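Local coordinates for pilin (Streptococcus pyogenes serotype M1, PDB 3GLD), which forms the backbone of the pilus as a stack of covalently joined subunits, and so serves bacterial adhesion to host cells, aggregation and biofilm formation, at residues V21-D26 with F153-D158; V59-P64 with F85-V90; V90-P95 with P135-I140; Y98-T103 with Y120-H125; S260-A265 with D281-I286. The protein carries 2 engineered substitutions. One frame throughout, in Å; residues are numbered along the deposited sequence.

Contact 1: V21-D26 with F153-D158; sequences VTKNLD and FKNSLD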
# COMPACT_ATOMS: atom_id res chain seq x y z
N VAL A 21 -9.04 17.00 -0.62
CA VAL A 21 -8.35 15.97 -1.40
C VAL A 21 -8.73 14.60 -0.83
O VAL A 21 -8.66 14.39 0.37
CB VAL A 21 -6.82 16.13 -1.35
CG1 VAL A 21 -6.13 14.97 -2.08
CG2 VAL A 21 -6.41 17.45 -1.96
N THR A 22 -9.15 13.68 -1.70
CA THR A 22 -9.50 12.33 -1.25
C THR A 22 -8.42 11.37 -1.71
O THR A 22 -8.02 11.37 -2.88
CB THR A 22 -10.87 11.86 -1.78
OG1 THR A 22 -11.90 12.72 -1.27
CG2 THR A 22 -11.18 10.45 -1.33
N LYS A 23 -7.94 10.56 -0.77
CA LYS A 23 -6.92 9.56 -1.09
C LYS A 23 -7.49 8.17 -0.84
O LYS A 23 -8.06 7.90 0.22
CB LYS A 23 -5.65 9.81 -0.26
CG LYS A 23 -4.51 8.78 -0.44
CD LYS A 23 -4.12 8.60 -1.91
CE LYS A 23 -2.86 7.80 -2.06
NZ LYS A 23 -2.96 6.43 -1.47
N ASN A 24 -7.35 7.31 -1.84
CA ASN A 24 -7.73 5.92 -1.72
C ASN A 24 -6.50 5.03 -1.93
O ASN A 24 -5.57 5.41 -2.66
CB ASN A 24 -8.82 5.56 -2.75
CG ASN A 24 -10.21 6.09 -2.36
OD1 ASN A 24 -10.84 6.82 -3.13
ND2 ASN A 24 -10.69 5.70 -1.19
N LEU A 25 -6.47 3.88 -1.28
CA LEU A 25 -5.39 2.92 -1.51
C LEU A 25 -6.00 1.63 -2.03
O LEU A 25 -6.67 0.91 -1.30
CB LEU A 25 -4.58 2.71 -0.24
CG LEU A 25 -3.30 1.87 -0.26
CD1 LEU A 25 -2.19 2.56 -1.04
CD2 LEU A 25 -2.85 1.61 1.18
N ASP A 26 -5.77 1.36 -3.30
CA ASP A 26 -6.23 0.13 -3.93
C ASP A 26 -5.29 -1.00 -3.52
O ASP A 26 -4.08 -0.82 -3.55
CB ASP A 26 -6.22 0.29 -5.45
CG ASP A 26 -7.53 -0.10 -6.08
OD1 ASP A 26 -8.59 0.45 -5.69
OD2 ASP A 26 -7.52 -0.97 -6.98
N PHE A 153 -7.00 10.86 -5.45
CA PHE A 153 -5.79 10.14 -5.83
C PHE A 153 -5.90 8.67 -5.37
O PHE A 153 -6.36 8.38 -4.26
CB PHE A 153 -4.56 10.80 -5.21
CG PHE A 153 -4.19 12.12 -5.86
CD1 PHE A 153 -3.47 12.15 -7.04
CD2 PHE A 153 -4.55 13.33 -5.26
CE1 PHE A 153 -3.11 13.37 -7.65
CE2 PHE A 153 -4.19 14.54 -5.84
CZ PHE A 153 -3.47 14.56 -7.04
N LYS A 154 -5.47 7.73 -6.22
CA LYS A 154 -5.58 6.30 -5.90
C LYS A 154 -4.24 5.62 -6.15
O LYS A 154 -3.91 5.32 -7.29
CB LYS A 154 -6.69 5.65 -6.75
CG LYS A 154 -7.01 4.19 -6.35
CD LYS A 154 -8.36 3.67 -6.88
CE LYS A 154 -8.29 3.33 -8.37
NZ LYS A 154 -9.44 2.49 -8.82
N ASN A 155 -3.45 5.45 -5.09
CA ASN A 155 -2.25 4.64 -5.18
C ASN A 155 -2.60 3.15 -5.07
O ASN A 155 -3.67 2.80 -4.55
CB ASN A 155 -1.25 5.02 -4.09
CG ASN A 155 -0.66 6.41 -4.30
OD1 ASN A 155 -0.77 7.02 -5.38
ND2 ASN A 155 -0.02 6.92 -3.25
N SER A 156 -1.72 2.29 -5.57
CA SER A 156 -1.93 0.82 -5.48
C SER A 156 -0.89 0.18 -4.57
O SER A 156 0.31 0.41 -4.73
CB SER A 156 -1.92 0.15 -6.86
OG SER A 156 -2.37 -1.21 -6.75
N LEU A 157 -1.36 -0.58 -3.59
CA LEU A 157 -0.47 -1.31 -2.70
C LEU A 157 -0.37 -2.75 -3.19
O LEU A 157 -1.36 -3.50 -3.19
CB LEU A 157 -0.99 -1.27 -1.26
CG LEU A 157 -0.19 -2.08 -0.25
CD1 LEU A 157 1.20 -1.50 -0.00
CD2 LEU A 157 -1.00 -2.17 1.06
N ASP A 158 0.82 -3.13 -3.61
CA ASP A 158 1.08 -4.53 -4.00
C ASP A 158 1.66 -5.27 -2.78
O ASP A 158 2.15 -4.65 -1.83
CB ASP A 158 2.03 -4.58 -5.22
CG ASP A 158 2.02 -5.96 -5.93
OD1 ASP A 158 1.29 -6.89 -5.51
OD2 ASP A 158 2.75 -6.11 -6.92
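Lys-23 starts with CG anti to its backbone N (chi1 177°), then bends at chi2 and chi4. The bends carry its end over to the neighbouring strand, where it crosses Asn-155 at about a right angle. Lys-23 CE lies 3.2 Å from Asn-155 ND2, and Lys-23 NZ stops 3.6 Å from Asn-155 CG. NZ and ND2 are both donors and do not bond. NZ donates to the backbone O of Asn-24 (3.0 Å), from above the carbonyl plane. Asn-155 points CG anti to its carbonyl carbon, and the backbone N of Asp-116 holds its OD1. Phe-39 makes a cation-pi contact with Lys-23.

This pair forms the Lys-Asn isopeptide bond in the natural pilin. Here it is unlinked. The nearby Ala-104 is an engineered residue at the site that autocatalyses the bond. Strand 18-27, the chain's first, runs parallel to its neighbour 151-169, so the bond would tie them within the N-terminal domain. Their backbones bond in alternation: Asn-24 N to Phe-153 O is nearly straight (2.8 Å, 174°), whereas Asn-155 N to Asn-24 O is weak.

On the lysine's face, Val-21 CG1 meets the Phe-153 ring at its edge, 3.9 Å from CD2. Leu-25 CD1 packs 4.0 Å from Leu-157 CB. On the other face, Asp-26 OD1 makes a long salt bridge with Lys-154 NZ (3.8 Å).

Contact 2: V59-P64 with F85-V90; sequences VALNTP and FDFSEV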
# COMPACT_ATOMS: atom_id res chain seq x y z
N VAL A 59 -2.37 32.39 -6.75
CA VAL A 59 -1.53 33.04 -5.74
C VAL A 59 -1.04 31.91 -4.81
O VAL A 59 -1.86 31.15 -4.28
CB VAL A 59 -2.30 34.11 -4.92
CG1 VAL A 59 -1.39 34.75 -3.87
CG2 VAL A 59 -2.91 35.20 -5.84
N ALA A 60 0.27 31.80 -4.61
CA ALA A 60 0.88 30.70 -3.86
C ALA A 60 0.33 30.62 -2.43
O ALA A 60 0.12 31.64 -1.80
CB ALA A 60 2.40 30.84 -3.86
N LEU A 61 0.10 29.41 -1.92
CA LEU A 61 -0.46 29.25 -0.58
C LEU A 61 0.64 29.31 0.46
O LEU A 61 1.78 28.99 0.15
CB LEU A 61 -1.26 27.94 -0.45
CG LEU A 61 -2.70 27.88 -0.97
CD1 LEU A 61 -2.74 28.03 -2.46
CD2 LEU A 61 -3.36 26.54 -0.61
N ASN A 62 0.30 29.73 1.68
CA ASN A 62 1.23 29.64 2.80
C ASN A 62 1.71 28.22 3.09
O ASN A 62 2.84 28.03 3.51
CB ASN A 62 0.60 30.21 4.06
CG ASN A 62 0.62 31.71 4.07
OD1 ASN A 62 1.39 32.35 3.33
ND2 ASN A 62 -0.24 32.30 4.88
N THR A 63 0.82 27.26 2.87
CA THR A 63 1.09 25.85 3.10
C THR A 63 0.66 25.07 1.85
O THR A 63 -0.48 24.60 1.76
CB THR A 63 0.36 25.35 4.37
OG1 THR A 63 0.61 26.27 5.44
CG2 THR A 63 0.86 23.96 4.77
N PRO A 64 1.57 24.95 0.86
CA PRO A 64 1.29 24.30 -0.42
C PRO A 64 1.15 22.77 -0.36
O PRO A 64 0.73 22.14 -1.33
CB PRO A 64 2.52 24.65 -1.26
CG PRO A 64 3.31 25.62 -0.48
CD PRO A 64 2.95 25.43 0.94
N PHE A 85 -6.57 21.58 1.29
CA PHE A 85 -5.78 22.78 1.05
C PHE A 85 -6.56 23.97 1.58
O PHE A 85 -7.78 24.04 1.41
CB PHE A 85 -5.49 22.97 -0.44
CG PHE A 85 -4.57 21.93 -1.01
CD1 PHE A 85 -3.23 21.89 -0.62
CD2 PHE A 85 -5.04 20.99 -1.91
CE1 PHE A 85 -2.37 20.92 -1.13
CE2 PHE A 85 -4.19 20.03 -2.43
CZ PHE A 85 -2.85 20.00 -2.04
N ASP A 86 -5.85 24.89 2.22
CA ASP A 86 -6.45 26.04 2.87
C ASP A 86 -6.10 27.34 2.14
O ASP A 86 -4.95 27.79 2.18
CB ASP A 86 -6.02 26.07 4.34
CG ASP A 86 -6.63 27.22 5.12
OD1 ASP A 86 -7.54 27.92 4.61
OD2 ASP A 86 -6.19 27.41 6.27
N PHE A 87 -7.10 27.92 1.46
CA PHE A 87 -7.00 29.20 0.76
C PHE A 87 -7.51 30.41 1.59
O PHE A 87 -7.46 31.55 1.13
CB PHE A 87 -7.79 29.18 -0.57
CG PHE A 87 -7.39 28.09 -1.54
CD1 PHE A 87 -6.63 28.39 -2.66
CD2 PHE A 87 -7.80 26.75 -1.34
CE1 PHE A 87 -6.27 27.40 -3.57
CE2 PHE A 87 -7.43 25.74 -2.25
CZ PHE A 87 -6.67 26.08 -3.38
N SER A 88 -8.00 30.17 2.80
CA SER A 88 -8.64 31.23 3.61
C SER A 88 -7.74 32.44 3.87
O SER A 88 -8.24 33.55 4.04
CB SER A 88 -9.19 30.67 4.93
OG SER A 88 -8.14 30.13 5.74
N GLU A 89 -6.43 32.23 3.89
CA GLU A 89 -5.52 33.36 4.07
C GLU A 89 -4.90 33.91 2.79
O GLU A 89 -4.12 34.87 2.82
CB GLU A 89 -4.44 33.02 5.09
CG GLU A 89 -5.02 32.77 6.47
CD GLU A 89 -3.97 32.54 7.52
OE1 GLU A 89 -3.23 33.51 7.82
OE2 GLU A 89 -3.90 31.40 8.05
N VAL A 90 -5.26 33.31 1.65
CA VAL A 90 -4.74 33.79 0.37
C VAL A 90 -5.37 35.15 0.02
O VAL A 90 -6.58 35.31 0.06
CB VAL A 90 -4.97 32.77 -0.77
CG1 VAL A 90 -4.55 33.39 -2.12
CG2 VAL A 90 -4.17 31.50 -0.52
O HOH W 1 -2.34 27.47 3.05
O HOH W 2 -3.00 24.32 2.80
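This is an apolar contact with a water-bridged flank. It joins the loop 59-64, which leads into strand 65-70, to the end of strand 80-86 and the turn that follows. Leu-61 is the central side chain. Its CG is anti to the carbonyl carbon (chi1 -81°), and its two methyls spread over Phe-87. Leu-61 CD2 stands over the centre of the Phe-87 ring, 4.2 Å from the centroid, as a CH-pi contact. CD1 reaches the rim at Phe-87 CE1 (3.8 Å). Val-90 CG2 meets Leu-61 CG, and Val-90 CG1 lies 3.7 Å from Val-59 CB. Backbone polar groups are linked through water: one water joins Thr-63 N to Asp-86 O, another Thr-63 O to Asp-86 N. Ser-88 N to Asp-86 OD1 (2.9 Å) makes an Asx turn that overlaps the type I turn 87-90; Ser-88 OG also donates to OD1. Ile-43 of strand 37-45 and Tyr-100 of strand 96-104 both pack against Leu-61 and Phe-87, while Leu-19 of strand 18-27 touches Phe-85 and Phe-87.

Contact 3: V90-P95 with P135-I140; sequences VTFEKP and PVATYI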
# COMPACT_ATOMS: atom_id res chain seq x y z
N VAL A 90 -5.26 33.31 1.65
CA VAL A 90 -4.74 33.79 0.37
C VAL A 90 -5.37 35.15 0.02
O VAL A 90 -6.58 35.31 0.06
CB VAL A 90 -4.97 32.77 -0.77
CG1 VAL A 90 -4.55 33.39 -2.12
CG2 VAL A 90 -4.17 31.50 -0.52
N THR A 91 -4.53 36.13 -0.28
CA THR A 91 -5.05 37.43 -0.74
C THR A 91 -5.22 37.42 -2.26
O THR A 91 -4.23 37.33 -3.00
CB THR A 91 -4.13 38.59 -0.31
OG1 THR A 91 -3.79 38.45 1.07
CG2 THR A 91 -4.85 39.94 -0.52
N PHE A 92 -6.48 37.48 -2.71
CA PHE A 92 -6.82 37.71 -4.12
C PHE A 92 -7.19 39.19 -4.32
O PHE A 92 -8.16 39.67 -3.74
CB PHE A 92 -7.99 36.82 -4.56
CG PHE A 92 -7.73 35.35 -4.38
CD1 PHE A 92 -6.87 34.67 -5.25
CD2 PHE A 92 -8.34 34.64 -3.35
CE1 PHE A 92 -6.62 33.31 -5.10
CE2 PHE A 92 -8.10 33.27 -3.18
CZ PHE A 92 -7.23 32.59 -4.06
N GLU A 93 -6.41 39.89 -5.13
CA GLU A 93 -6.58 41.34 -5.28
C GLU A 93 -7.81 41.73 -6.08
O GLU A 93 -8.38 42.78 -5.84
CB GLU A 93 -5.31 41.99 -5.84
CG GLU A 93 -4.05 41.79 -4.96
CD GLU A 93 -4.07 42.59 -3.64
OE1 GLU A 93 -4.72 43.65 -3.56
OE2 GLU A 93 -3.42 42.14 -2.67
N LYS A 94 -8.22 40.90 -7.04
CA LYS A 94 -9.42 41.21 -7.84
C LYS A 94 -10.22 39.96 -8.21
O LYS A 94 -9.70 38.85 -8.12
CB LYS A 94 -9.04 42.01 -9.10
CG LYS A 94 -8.03 41.33 -10.00
CD LYS A 94 -7.37 42.33 -10.94
CE LYS A 94 -6.58 43.38 -10.16
NZ LYS A 94 -5.63 44.09 -11.06
N PRO A 95 -11.48 40.15 -8.62
CA PRO A 95 -12.21 38.97 -9.04
C PRO A 95 -11.56 38.33 -10.24
O PRO A 95 -10.92 39.02 -11.06
CB PRO A 95 -13.57 39.53 -9.44
CG PRO A 95 -13.72 40.75 -8.61
CD PRO A 95 -12.35 41.33 -8.54
N PRO A 135 -13.35 40.86 -2.97
CA PRO A 135 -13.25 39.64 -3.78
C PRO A 135 -13.04 38.44 -2.86
O PRO A 135 -12.11 38.43 -2.05
CB PRO A 135 -12.01 39.87 -4.66
CG PRO A 135 -11.43 41.22 -4.23
CD PRO A 135 -12.08 41.62 -2.96
N VAL A 136 -13.93 37.46 -2.97
CA VAL A 136 -13.94 36.31 -2.07
C VAL A 136 -13.83 35.03 -2.90
O VAL A 136 -14.56 34.86 -3.87
CB VAL A 136 -15.24 36.29 -1.22
CG1 VAL A 136 -15.46 34.93 -0.59
CG2 VAL A 136 -15.20 37.38 -0.14
N ALA A 137 -12.90 34.15 -2.51
CA ALA A 137 -12.78 32.80 -3.07
C ALA A 137 -14.08 32.06 -2.78
O ALA A 137 -14.34 31.66 -1.65
CB ALA A 137 -11.59 32.07 -2.45
N THR A 138 -14.89 31.88 -3.83
CA THR A 138 -16.30 31.51 -3.68
C THR A 138 -16.63 30.06 -4.03
O THR A 138 -17.45 29.43 -3.36
CB THR A 138 -17.18 32.48 -4.51
OG1 THR A 138 -16.91 33.80 -4.03
CG2 THR A 138 -18.66 32.18 -4.36
N TYR A 139 -16.03 29.55 -5.09
CA TYR A 139 -16.07 28.13 -5.36
C TYR A 139 -14.80 27.66 -6.06
O TYR A 139 -14.09 28.46 -6.69
CB TYR A 139 -17.35 27.68 -6.09
CG TYR A 139 -17.57 28.23 -7.47
CD1 TYR A 139 -18.16 29.49 -7.67
CD2 TYR A 139 -17.21 27.49 -8.59
CE1 TYR A 139 -18.38 29.99 -8.96
CE2 TYR A 139 -17.42 27.97 -9.87
CZ TYR A 139 -18.00 29.21 -10.06
OH TYR A 139 -18.19 29.66 -11.34
N ILE A 140 -14.50 26.37 -5.91
CA ILE A 140 -13.30 25.79 -6.47
C ILE A 140 -13.67 24.60 -7.32
O ILE A 140 -14.45 23.74 -6.89
CB ILE A 140 -12.28 25.38 -5.37
CG1 ILE A 140 -11.95 26.58 -4.47
CG2 ILE A 140 -10.99 24.82 -6.02
CD1 ILE A 140 -11.08 26.29 -3.28
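A proline ring pressed against loop backbone is the odd feature here. Pro-135 directs its ring at residues 92-95 and touches main-chain atoms for the most part. Its CG lies 3.7 Å from Phe-92 O and 3.8 Å from Glu-93 O. Pro-135 CB lies 4.0 Å from Lys-94 C. The Pro-95 ring comes up to Pro-135 CB with its N (4.0 Å) and CD, the two rings crossing obliquely. Direct hydrogen bonds between the two segments are absent, so the join is by van der Waals packing.

Phe-92 gives the second point of contact. Its CG is anti to the carbonyl carbon (chi1 -58°). Phe-92 ring atom CE2 meets the Ala-137 methyl CB at 3.8 Å. Val-90 CG1, from the same loop, covers one face of the ring near its rim and probably limits how it can turn.

Beyond the contact the strand carries a classic bulge, with Thr-138 and Tyr-139 set against the single residue His-125. Thr-138 OG1 donates to Val-136 O (2.6 Å) just before it. The contact thus ties the loop between strands 80-86 and 96-104 to strand 134-144, with Val-126 of strand 119-129 touching both Phe-92 and Pro-135.

Contact 4: Y98-T103 with Y120-H125; sequences YYYKVT and YTVQVH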
# COMPACT_ATOMS: atom_id res chain seq x y z
N TYR A 98 -8.45 31.91 -10.80
CA TYR A 98 -7.06 31.70 -10.43
C TYR A 98 -6.70 30.21 -10.57
O TYR A 98 -7.35 29.34 -9.95
CB TYR A 98 -6.82 32.20 -9.01
CG TYR A 98 -6.96 33.72 -8.89
CD1 TYR A 98 -8.21 34.33 -8.90
CD2 TYR A 98 -5.83 34.53 -8.78
CE1 TYR A 98 -8.32 35.73 -8.79
CE2 TYR A 98 -5.95 35.93 -8.69
CZ TYR A 98 -7.19 36.50 -8.68
OH TYR A 98 -7.30 37.86 -8.59
N TYR A 99 -5.66 29.95 -11.37
CA TYR A 99 -5.27 28.60 -11.79
C TYR A 99 -4.15 27.98 -10.97
O TYR A 99 -3.12 28.61 -10.72
CB TYR A 99 -4.89 28.57 -13.27
CG TYR A 99 -6.08 28.67 -14.18
CD1 TYR A 99 -6.79 29.86 -14.27
CD2 TYR A 99 -6.51 27.58 -14.95
CE1 TYR A 99 -7.88 29.99 -15.09
CE2 TYR A 99 -7.62 27.70 -15.78
CZ TYR A 99 -8.29 28.92 -15.84
OH TYR A 99 -9.39 29.10 -16.63
N TYR A 100 -4.37 26.75 -10.54
CA TYR A 100 -3.37 25.99 -9.81
C TYR A 100 -3.25 24.59 -10.40
O TYR A 100 -4.14 24.14 -11.13
CB TYR A 100 -3.76 25.84 -8.34
CG TYR A 100 -3.87 27.10 -7.54
CD1 TYR A 100 -5.04 27.88 -7.58
CD2 TYR A 100 -2.81 27.53 -6.75
CE1 TYR A 100 -5.15 29.06 -6.85
CE2 TYR A 100 -2.91 28.69 -6.00
CZ TYR A 100 -4.08 29.45 -6.06
OH TYR A 100 -4.20 30.60 -5.31
N LYS A 101 -2.19 23.88 -10.02
CA LYS A 101 -2.06 22.46 -10.35
C LYS A 101 -1.86 21.70 -9.04
O LYS A 101 -1.10 22.15 -8.18
CB LYS A 101 -0.86 22.22 -11.27
CG LYS A 101 -0.98 22.88 -12.62
CD LYS A 101 -0.32 22.02 -13.71
CE LYS A 101 -0.47 22.70 -15.07
NZ LYS A 101 0.65 22.39 -16.00
N VAL A 102 -2.57 20.58 -8.91
CA VAL A 102 -2.49 19.74 -7.73
C VAL A 102 -1.92 18.37 -8.13
O VAL A 102 -2.45 17.73 -9.05
CB VAL A 102 -3.87 19.53 -7.10
CG1 VAL A 102 -3.80 18.51 -5.94
CG2 VAL A 102 -4.42 20.87 -6.60
N THR A 103 -0.85 17.96 -7.44
CA THR A 103 -0.17 16.68 -7.72
C THR A 103 0.08 15.90 -6.42
O THR A 103 0.03 16.46 -5.32
CB THR A 103 1.17 16.88 -8.47
OG1 THR A 103 1.99 17.81 -7.75
CG2 THR A 103 0.94 17.38 -9.91
N TYR A 120 -4.04 17.47 -11.47
CA TYR A 120 -5.29 18.20 -11.57
C TYR A 120 -5.05 19.69 -11.83
O TYR A 120 -4.15 20.30 -11.27
CB TYR A 120 -6.10 18.05 -10.29
CG TYR A 120 -6.70 16.68 -10.08
CD1 TYR A 120 -6.04 15.70 -9.33
CD2 TYR A 120 -7.97 16.38 -10.58
CE1 TYR A 120 -6.62 14.45 -9.11
CE2 TYR A 120 -8.55 15.14 -10.38
CZ TYR A 120 -7.88 14.18 -9.65
OH TYR A 120 -8.49 12.97 -9.46
N THR A 121 -5.87 20.26 -12.70
CA THR A 121 -5.89 21.70 -12.83
C THR A 121 -7.02 22.17 -11.93
O THR A 121 -8.12 21.61 -11.95
CB THR A 121 -6.08 22.15 -14.29
OG1 THR A 121 -4.99 21.63 -15.07
CG2 THR A 121 -6.06 23.69 -14.39
N VAL A 122 -6.71 23.17 -11.11
CA VAL A 122 -7.65 23.70 -10.14
C VAL A 122 -7.90 25.19 -10.43
O VAL A 122 -6.96 25.98 -10.60
CB VAL A 122 -7.16 23.47 -8.68
CG1 VAL A 122 -7.87 24.39 -7.68
CG2 VAL A 122 -7.37 22.00 -8.26
N GLN A 123 -9.18 25.52 -10.55
CA GLN A 123 -9.66 26.89 -10.78
C GLN A 123 -10.29 27.36 -9.47
O GLN A 123 -11.23 26.74 -8.99
CB GLN A 123 -10.74 26.89 -11.86
CG GLN A 123 -10.26 26.62 -13.27
CD GLN A 123 -11.40 26.55 -14.31
OE1 GLN A 123 -12.57 26.62 -13.98
NE2 GLN A 123 -11.03 26.41 -15.57
N VAL A 124 -9.74 28.41 -8.86
CA VAL A 124 -10.42 29.09 -7.77
C VAL A 124 -11.20 30.28 -8.36
O VAL A 124 -10.61 31.18 -8.94
CB VAL A 124 -9.47 29.57 -6.66
CG1 VAL A 124 -10.28 30.26 -5.54
CG2 VAL A 124 -8.66 28.39 -6.08
N HIS A 125 -12.53 30.23 -8.24
CA HIS A 125 -13.41 31.30 -8.68
C HIS A 125 -13.58 32.36 -7.59
O HIS A 125 -14.22 32.13 -6.56
CB HIS A 125 -14.75 30.73 -9.15
CG HIS A 125 -14.65 30.03 -10.46
ND1 HIS A 125 -14.01 28.82 -10.61
CD2 HIS A 125 -15.06 30.38 -11.70
CE1 HIS A 125 -14.05 28.44 -11.87
NE2 HIS A 125 -14.68 29.38 -12.56
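Six backbone hydrogen bonds hold these strands together in pairs. They join Tyr-98 with Val-124, Tyr-100 with Val-122 and Val-102 with Tyr-120, each pair bonding in both directions. The straightest is Tyr-120 N to Val-102 O (2.9 Å, 179°). Tyr-100 N to Val-122 O is 2.7 Å. Strands 96-104 and 119-129 are thus antiparallel neighbours in a mixed sheet of the N-terminal domain. The hydroxyls of Tyr-98, Tyr-100 and Tyr-120 bond outside the two segments, to Lys-94 O, Val-59 O and Gln-152 O in that order. This anchors the far ends of three buried rings.

Their face is otherwise valine. Val-102 CG2 touches Val-122 CG2 at 3.6 Å, and Val-124 CG2 meets Tyr-100 CE1 at 3.7 Å. On the opposite face, Gln-123 runs alongside Tyr-99. The Gln-123 amide has weak bonds to Lys-148 and Tyr-143. Its plane is turned 67° from the Tyr-99 ring. Thr-121 CG2 comes to that ring's edge at CD2, while Gln-123 CG sits over one face, 4.1 Å from the centroid.

Contact 5: S260-A265 with D281-I286; sequences SPQDGA and DKDMTI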
# COMPACT_ATOMS: atom_id res chain seq x y z
N SER A 260 14.24 -19.26 -4.91
CA SER A 260 13.87 -18.99 -6.29
C SER A 260 12.76 -17.93 -6.40
O SER A 260 11.59 -18.28 -6.33
CB SER A 260 13.42 -20.30 -6.96
OG SER A 260 12.97 -20.06 -8.27
N PRO A 261 13.15 -16.63 -6.56
CA PRO A 261 12.17 -15.58 -6.85
C PRO A 261 11.72 -15.66 -8.29
O PRO A 261 12.54 -15.93 -9.18
CB PRO A 261 12.94 -14.27 -6.60
CG PRO A 261 14.37 -14.61 -6.66
CD PRO A 261 14.49 -16.08 -6.26
N GLN A 262 10.44 -15.42 -8.54
CA GLN A 262 9.85 -15.66 -9.87
C GLN A 262 10.64 -15.18 -11.14
O GLN A 262 10.87 -15.98 -12.08
CB GLN A 262 8.42 -15.16 -9.90
CG GLN A 262 7.72 -15.49 -11.21
CD GLN A 262 6.28 -15.08 -11.21
OE1 GLN A 262 5.61 -15.11 -10.18
NE2 GLN A 262 5.78 -14.71 -12.38
N ASP A 263 11.04 -13.92 -11.17
CA ASP A 263 11.80 -13.41 -12.34
C ASP A 263 13.26 -13.13 -11.98
O ASP A 263 13.88 -12.21 -12.53
CB ASP A 263 11.19 -12.11 -12.90
CG ASP A 263 9.77 -12.29 -13.43
OD1 ASP A 263 9.55 -13.09 -14.37
OD2 ASP A 263 8.86 -11.61 -12.92
N GLY A 264 13.83 -13.91 -11.07
CA GLY A 264 15.10 -13.52 -10.49
C GLY A 264 16.15 -14.60 -10.49
O GLY A 264 15.98 -15.69 -11.06
N ALA A 265 17.25 -14.28 -9.82
CA ALA A 265 18.38 -15.17 -9.69
C ALA A 265 18.05 -16.30 -8.72
O ALA A 265 17.93 -16.07 -7.51
CB ALA A 265 19.60 -14.39 -9.22
N ASP A 281 8.34 -7.51 -4.90
CA ASP A 281 7.03 -7.70 -5.49
C ASP A 281 6.88 -9.05 -6.21
O ASP A 281 5.79 -9.40 -6.65
CB ASP A 281 6.68 -6.53 -6.42
CG ASP A 281 7.59 -6.43 -7.63
OD1 ASP A 281 8.74 -6.93 -7.59
OD2 ASP A 281 7.15 -5.85 -8.63
N LYS A 282 7.96 -9.80 -6.32
CA LYS A 282 7.95 -11.10 -6.97
C LYS A 282 7.66 -12.24 -5.97
O LYS A 282 8.27 -12.29 -4.90
CB LYS A 282 9.31 -11.36 -7.63
CG LYS A 282 9.74 -10.29 -8.64
CD LYS A 282 8.90 -10.38 -9.92
CE LYS A 282 9.42 -9.42 -11.01
NZ LYS A 282 9.28 -8.00 -10.60
N ASP A 283 6.78 -13.15 -6.36
CA ASP A 283 6.46 -14.34 -5.55
C ASP A 283 7.73 -15.16 -5.33
O ASP A 283 8.52 -15.37 -6.27
CB ASP A 283 5.41 -15.19 -6.26
CG ASP A 283 4.01 -14.62 -6.18
OD1 ASP A 283 3.64 -14.01 -5.14
OD2 ASP A 283 3.22 -14.87 -7.13
N MET A 284 7.97 -15.58 -4.10
CA MET A 284 9.19 -16.30 -3.76
C MET A 284 8.90 -17.76 -3.49
O MET A 284 7.99 -18.06 -2.73
CB MET A 284 9.86 -15.68 -2.53
CG MET A 284 11.05 -16.50 -1.97
SD MET A 284 12.42 -16.64 -3.13
CE MET A 284 13.33 -15.12 -2.77
N THR A 285 9.68 -18.68 -4.08
CA THR A 285 9.55 -20.09 -3.72
C THR A 285 10.87 -20.65 -3.22
O THR A 285 11.89 -20.56 -3.91
CB THR A 285 9.04 -20.93 -4.90
OG1 THR A 285 7.79 -20.42 -5.32
CG2 THR A 285 8.82 -22.40 -4.48
N ILE A 286 10.84 -21.22 -2.01
CA ILE A 286 12.01 -21.76 -1.36
C ILE A 286 11.76 -23.24 -1.08
O ILE A 286 10.82 -23.59 -0.36
CB ILE A 286 12.34 -21.02 -0.05
CG1 ILE A 286 12.46 -19.51 -0.32
CG2 ILE A 286 13.60 -21.60 0.58
CD1 ILE A 286 12.88 -18.69 0.87
O HOH W 3 5.55 -12.82 -9.13
O HOH W 4 3.68 -16.28 -9.36
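Backbone hydrogen bonds come first. Ser-260 and Thr-285 form an antiparallel hydrogen-bonded pair, with Ser-260 N to Thr-285 O at 2.9 Å. Gln-262 N donates to Asp-283 O (3.0 Å), nearly along the C=O axis. The chain then reverses in a type I turn, 261-264, closed by Gly-264 N to Pro-261 O. Water makes the next layer: one molecule joins Gln-262 OE1 to Asp-283 N, and another joins OE1 to Asp-283 OD2. Asp-283 OD1 is held by Thr-161 OG1.

Packing rests on Met-284. Its chain bends at chi2 and chi3 and lies alongside the Pro-261 ring, with SD 3.8 Å from Pro-261 CD. The Lys-282 chain crosses Asp-263 at about a right angle, so Asp-263 OD2 touches CE (3.0 Å) but stays 4.3 Å from Lys-282 NZ. NZ instead forms a salt bridge with Asp-281 OD1 of its own segment.

So where strand 254-261 ends and strand 284-291 begins, at the surface, main-chain bonds and Met-284 packing carry the pairing, water joins Gln-262 to Asp-283, and the Asp-263/Lys-282 charges attract at most weakly.

Contacts 1 to 4 belong to the N-terminal domain and contact 5 to the C-terminal one; strand 151-169 of contact 1 neighbours strand 284-291 of contact 5. Contact 4 is buried and adds aromatic and valine packing to its antiparallel backbone bonds. Contacts 1 and 2 are partly buried: parallel strands with a cross-linking lysine-asparagine pair in contact 1, apolar packing with water bridges in contact 2. At the surface, contact 3 packs without hydrogen bonds, while contact 5 relies on backbone bonds, water and exposed charges. Contacts 2 and 3 share Val-90. Phe-153 of contact 1 meets Tyr-120 of contact 4 edge-to-face, as Phe-87 of contact 2 meets Tyr-100.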